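Pectinesterase A (Erwinia chrysanthemi, PDB 2NTP) hydrolyses the methyl esters of galacturonosyl units in pectin, releasing methanol, probably as the first step of plant-tissue maceration and soft rot. Local coordinates at residues 218-229 with 264-275. Numbering follows the deposited sequence.
Sequences YGLVITNSRVIR and QTVFLNTSMDNH
With CG anti to the backbone N (chi1 178°) and the chain extended beyond it, Gln264 brings OE1 beside the residues that lead into strand 220-223, where Gly219 N donates to it at 2.8 Å, from above the carbonyl plane. Ile222 directs CG1 beside its own backbone N (chi1 -65°) and sets CD1 over one face of the Phe267 ring, a CH-pi contact 4.3 Å from the centroid. On the other side of the sheet, Leu268 CD1 touches Val221 CG1 at 3.8 Å and Thr223 CG2. Strands 220-223 and 264-268 run parallel in register, as do 226-229 and 271-272, so the pair forms two successive rungs of the right-handed parallel beta-helix of pectinesterases. At the turn, Leu268 O accepts from both Asn224 N and Thr270 OG1, and Ser225 N donates to Thr270 OG1. At the end of strand 226-229, Arg229 NE forms a salt bridge at 2.8 Å with Asp273 OD2, just past strand 271-272, while Asn274 OD1 lies near the guanidinium plane, at its edge. Arg229 CB packs over one face of the His275 imidazole. The contact thus joins a buried apolar ladder to a partly exposed polar end, where the Asp273 carboxylate probably offsets the charge of Arg229.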
loop_
_atom_site.group_PDB
_atom_site.type_symbol
_atom_site.label_atom_id
_atom_site.label_comp_id
_atom_site.label_asym_id
_atom_site.label_seq_id
_atom_site.Cartn_x
_atom_site.Cartn_y
_atom_site.Cartn_z
ATOM N N TYR A 218 -13.415 10.533 0.426
ATOM C CA TYR A 218 -12.277 10.137 -0.405
ATOM C C TYR A 218 -11.643 8.827 0.039
ATOM O O TYR A 218 -11.463 8.585 1.233
ATOM C CB TYR A 218 -11.215 11.239 -0.419
ATOM C CG TYR A 218 -11.733 12.567 -0.924
ATOM C CD1 TYR A 218 -11.921 12.790 -2.289
ATOM C CD2 TYR A 218 -12.040 13.593 -0.038
ATOM C CE1 TYR A 218 -12.410 14.011 -2.761
ATOM C CE2 TYR A 218 -12.526 14.825 -0.499
ATOM C CZ TYR A 218 -12.708 15.021 -1.858
ATOM O OH TYR A 218 -13.185 16.231 -2.320
ATOM N N GLY A 219 -11.312 7.991 -0.942
ATOM C CA GLY A 219 -10.598 6.744 -0.699
ATOM C C GLY A 219 -9.208 6.847 -1.288
ATOM O O GLY A 219 -8.394 7.654 -0.834
ATOM N N LEU A 220 -8.949 6.046 -2.318
ATOM C CA LEU A 220 -7.644 6.031 -2.979
ATOM C C LEU A 220 -7.675 6.977 -4.166
ATOM O O LEU A 220 -8.467 6.789 -5.096
ATOM C CB LEU A 220 -7.279 4.611 -3.423
ATOM C CG LEU A 220 -7.498 3.506 -2.376
ATOM C CD1 LEU A 220 -7.217 2.142 -2.975
ATOM C CD2 LEU A 220 -6.649 3.734 -1.128
ATOM N N VAL A 221 -6.819 7.996 -4.121
ATOM C CA VAL A 221 -6.778 9.024 -5.161
ATOM C C VAL A 221 -5.366 9.080 -5.730
ATOM O O VAL A 221 -4.403 9.370 -5.007
ATOM C CB VAL A 221 -7.234 10.407 -4.624
ATOM C CG1 VAL A 221 -7.237 11.457 -5.744
ATOM C CG2 VAL A 221 -8.629 10.308 -3.978
ATOM N N ILE A 222 -5.244 8.777 -7.019
ATOM C CA ILE A 222 -3.938 8.690 -7.678
ATOM C C ILE A 222 -3.819 9.802 -8.722
ATOM O O ILE A 222 -4.610 9.853 -9.667
ATOM C CB ILE A 222 -3.712 7.291 -8.324
ATOM C CG1 ILE A 222 -3.655 6.196 -7.253
ATOM C CG2 ILE A 222 -2.410 7.258 -9.129
ATOM C CD1 ILE A 222 -4.959 5.447 -7.056
ATOM N N THR A 223 -2.842 10.688 -8.541
ATOM C CA THR A 223 -2.707 11.874 -9.401
ATOM C C THR A 223 -1.314 11.990 -10.013
ATOM O O THR A 223 -0.311 11.709 -9.351
ATOM C CB THR A 223 -3.029 13.200 -8.634
ATOM O OG1 THR A 223 -2.061 13.422 -7.599
ATOM C CG2 THR A 223 -4.418 13.163 -8.020
ATOM N N ASN A 224 -1.263 12.416 -11.276
ATOM C CA ASN A 224 0.003 12.752 -11.939
ATOM C C ASN A 224 1.031 11.632 -11.811
ATOM O O ASN A 224 2.217 11.876 -11.572
ATOM C CB ASN A 224 0.566 14.064 -11.378
ATOM C CG ASN A 224 -0.470 15.182 -11.338
ATOM O OD1 ASN A 224 -0.701 15.796 -10.288
ATOM N ND2 ASN A 224 -1.098 15.450 -12.473
ATOM N N SER A 225 0.566 10.399 -11.978
ATOM C CA SER A 225 1.398 9.233 -11.740
ATOM C C SER A 225 1.603 8.405 -13.002
ATOM O O SER A 225 1.157 8.781 -14.088
ATOM C CB SER A 225 0.789 8.387 -10.616
ATOM O OG SER A 225 0.933 9.055 -9.374
ATOM N N ARG A 226 2.294 7.281 -12.849
ATOM C CA ARG A 226 2.606 6.405 -13.959
ATOM C C ARG A 226 2.290 4.984 -13.533
ATOM O O ARG A 226 2.842 4.486 -12.552
ATOM C CB ARG A 226 4.084 6.540 -14.356
ATOM C CG ARG A 226 4.426 7.908 -14.975
ATOM C CD ARG A 226 5.905 8.266 -14.851
ATOM N NE ARG A 226 6.337 8.365 -13.453
ATOM C CZ ARG A 226 6.078 9.386 -12.632
ATOM N NH1 ARG A 226 5.378 10.437 -13.040
ATOM N NH2 ARG A 226 6.524 9.346 -11.384
ATOM N N VAL A 227 1.373 4.364 -14.268
ATOM C CA VAL A 227 0.980 2.979 -14.073
ATOM C C VAL A 227 1.756 2.157 -15.098
ATOM O O VAL A 227 1.469 2.195 -16.299
ATOM C CB VAL A 227 -0.557 2.830 -14.221
ATOM C CG1 VAL A 227 -0.976 1.378 -14.383
ATOM C CG2 VAL A 227 -1.252 3.465 -13.021
ATOM N N ILE A 228 2.764 1.436 -14.613
ATOM C CA ILE A 228 3.749 0.805 -15.495
ATOM C C ILE A 228 3.906 -0.691 -15.237
ATOM O O ILE A 228 3.615 -1.183 -14.148
ATOM C CB ILE A 228 5.144 1.506 -15.419
ATOM C CG1 ILE A 228 5.776 1.356 -14.030
ATOM C CG2 ILE A 228 5.037 2.995 -15.826
ATOM C CD1 ILE A 228 7.215 1.886 -13.942
ATOM N N ARG A 229 4.363 -1.407 -16.258
ATOM C CA ARG A 229 4.667 -2.823 -16.115
ATOM C C ARG A 229 6.122 -2.988 -15.709
ATOM O O ARG A 229 6.996 -2.229 -16.148
ATOM C CB ARG A 229 4.375 -3.593 -17.403
ATOM C CG ARG A 229 4.938 -2.969 -18.647
ATOM C CD ARG A 229 4.891 -3.935 -19.807
ATOM N NE ARG A 229 4.361 -3.284 -20.993
ATOM C CZ ARG A 229 3.185 -3.568 -21.540
ATOM N NH1 ARG A 229 2.412 -4.526 -21.037
ATOM N NH2 ARG A 229 2.795 -2.910 -22.617
ATOM N N GLN A 264 -13.590 3.544 -3.205
ATOM C CA GLN A 264 -13.298 4.565 -4.200
ATOM C C GLN A 264 -11.848 4.476 -4.654
ATOM O O GLN A 264 -10.939 4.458 -3.826
ATOM C CB GLN A 264 -13.579 5.971 -3.651
ATOM C CG GLN A 264 -13.241 7.096 -4.636
ATOM C CD GLN A 264 -13.221 8.462 -3.978
ATOM O OE1 GLN A 264 -12.202 8.891 -3.432
ATOM N NE2 GLN A 264 -14.357 9.156 -4.030
ATOM N N THR A 265 -11.651 4.408 -5.968
ATOM C CA THR A 265 -10.343 4.636 -6.574
ATOM C C THR A 265 -10.546 5.603 -7.724
ATOM O O THR A 265 -11.352 5.342 -8.627
ATOM C CB THR A 265 -9.696 3.345 -7.117
ATOM O OG1 THR A 265 -9.494 2.422 -6.044
ATOM C CG2 THR A 265 -8.349 3.654 -7.755
ATOM N N VAL A 266 -9.829 6.725 -7.672
ATOM C CA VAL A 266 -9.883 7.723 -8.739
ATOM C C VAL A 266 -8.477 7.984 -9.271
ATOM O O VAL A 266 -7.553 8.255 -8.494
ATOM C CB VAL A 266 -10.534 9.042 -8.263
ATOM C CG1 VAL A 266 -10.611 10.039 -9.413
ATOM C CG2 VAL A 266 -11.930 8.780 -7.699
ATOM N N PHE A 267 -8.328 7.871 -10.592
ATOM C CA PHE A 267 -7.083 8.197 -11.285
ATOM C C PHE A 267 -7.260 9.519 -12.012
ATOM O O PHE A 267 -8.202 9.676 -12.788
ATOM C CB PHE A 267 -6.718 7.120 -12.311
ATOM C CG PHE A 267 -6.282 5.819 -11.704
ATOM C CD1 PHE A 267 -7.211 4.820 -11.421
ATOM C CD2 PHE A 267 -4.934 5.578 -11.425
ATOM C CE1 PHE A 267 -6.810 3.611 -10.860
ATOM C CE2 PHE A 267 -4.525 4.371 -10.864
ATOM C CZ PHE A 267 -5.467 3.386 -10.582
ATOM N N LEU A 268 -6.347 10.457 -11.770
ATOM C CA LEU A 268 -6.346 11.725 -12.502
ATOM C C LEU A 268 -4.995 11.998 -13.147
ATOM O O LEU A 268 -3.958 11.870 -12.494
ATOM C CB LEU A 268 -6.740 12.897 -11.601
ATOM C CG LEU A 268 -8.071 12.801 -10.849
ATOM C CD1 LEU A 268 -7.808 12.401 -9.403
ATOM C CD2 LEU A 268 -8.813 14.125 -10.913
ATOM N N ASN A 269 -5.019 12.370 -14.428
ATOM C CA ASN A 269 -3.805 12.750 -15.167
ATOM C C ASN A 269 -2.672 11.728 -15.012
ATOM O O ASN A 269 -1.512 12.085 -14.761
ATOM C CB ASN A 269 -3.341 14.150 -14.734
ATOM C CG ASN A 269 -4.407 15.217 -14.962
ATOM O OD1 ASN A 269 -4.913 15.827 -14.013
ATOM N ND2 ASN A 269 -4.756 15.441 -16.225
ATOM N N THR A 270 -3.020 10.455 -15.176
ATOM C CA THR A 270 -2.092 9.358 -14.926
ATOM C C THR A 270 -1.848 8.534 -16.191
ATOM O O THR A 270 -2.785 8.213 -16.918
ATOM C CB THR A 270 -2.599 8.495 -13.740
ATOM O OG1 THR A 270 -2.421 9.237 -12.530
ATOM C CG2 THR A 270 -1.840 7.175 -13.623
ATOM N N SER A 271 -0.583 8.216 -16.458
ATOM C CA SER A 271 -0.241 7.380 -17.608
ATOM C C SER A 271 -0.473 5.910 -17.280
ATOM O O SER A 271 -0.302 5.483 -16.139
ATOM C CB SER A 271 1.200 7.605 -18.067
ATOM O OG SER A 271 2.131 7.163 -17.108
ATOM N N MET A 272 -0.873 5.146 -18.288
ATOM C CA MET A 272 -1.139 3.723 -18.113
ATOM C C MET A 272 -0.632 2.970 -19.321
ATOM O O MET A 272 -1.011 3.287 -20.449
ATOM C CB MET A 272 -2.639 3.468 -17.961
ATOM C CG MET A 272 -3.278 4.135 -16.766
ATOM S SD MET A 272 -5.068 4.020 -16.797
ATOM C CE MET A 272 -5.437 4.873 -15.268
ATOM N N ASP A 273 0.216 1.971 -19.091
ATOM C CA ASP A 273 0.620 1.071 -20.168
ATOM C C ASP A 273 -0.491 0.065 -20.470
ATOM O O ASP A 273 -1.490 -0.017 -19.740
ATOM C CB ASP A 273 1.934 0.361 -19.839
ATOM C CG ASP A 273 2.718 -0.040 -21.091
ATOM O OD1 ASP A 273 2.198 0.095 -22.231
ATOM O OD2 ASP A 273 3.869 -0.492 -20.935
ATOM N N ASN A 274 -0.322 -0.700 -21.549
ATOM C CA ASN A 274 -1.404 -1.549 -22.041
ATOM C C ASN A 274 -1.632 -2.845 -21.262
ATOM O O ASN A 274 -2.465 -3.651 -21.657
ATOM C CB ASN A 274 -1.261 -1.826 -23.554
ATOM C CG ASN A 274 -0.193 -2.852 -23.875
ATOM O OD1 ASN A 274 0.479 -3.378 -22.990
ATOM N ND2 ASN A 274 -0.038 -3.150 -25.163
ATOM N N HIS A 275 -0.912 -3.038 -20.156
ATOM C CA HIS A 275 -1.213 -4.154 -19.253
ATOM C C HIS A 275 -2.575 -3.951 -18.566
ATOM O O HIS A 275 -3.200 -4.909 -18.103
ATOM C CB HIS A 275 -0.074 -4.386 -18.241
ATOM C CG HIS A 275 0.160 -3.245 -17.297
ATOM N ND1 HIS A 275 0.608 -2.006 -17.707
ATOM C CD2 HIS A 275 0.039 -3.171 -15.949
ATOM C CE1 HIS A 275 0.736 -1.215 -16.657
ATOM N NE2 HIS A 275 0.395 -1.898 -15.577
HETATM O O HOH W 1 0.206 14.588 -15.099
HETATM O O HOH W 2 1.227 11.399 -15.164
HETATM O O HOH W 3 2.502 4.498 -17.937
HETATM O O HOH W 4 0.732 -0.779 -12.757
HETATM O O HOH W 5 4.837 0.392 -18.644
#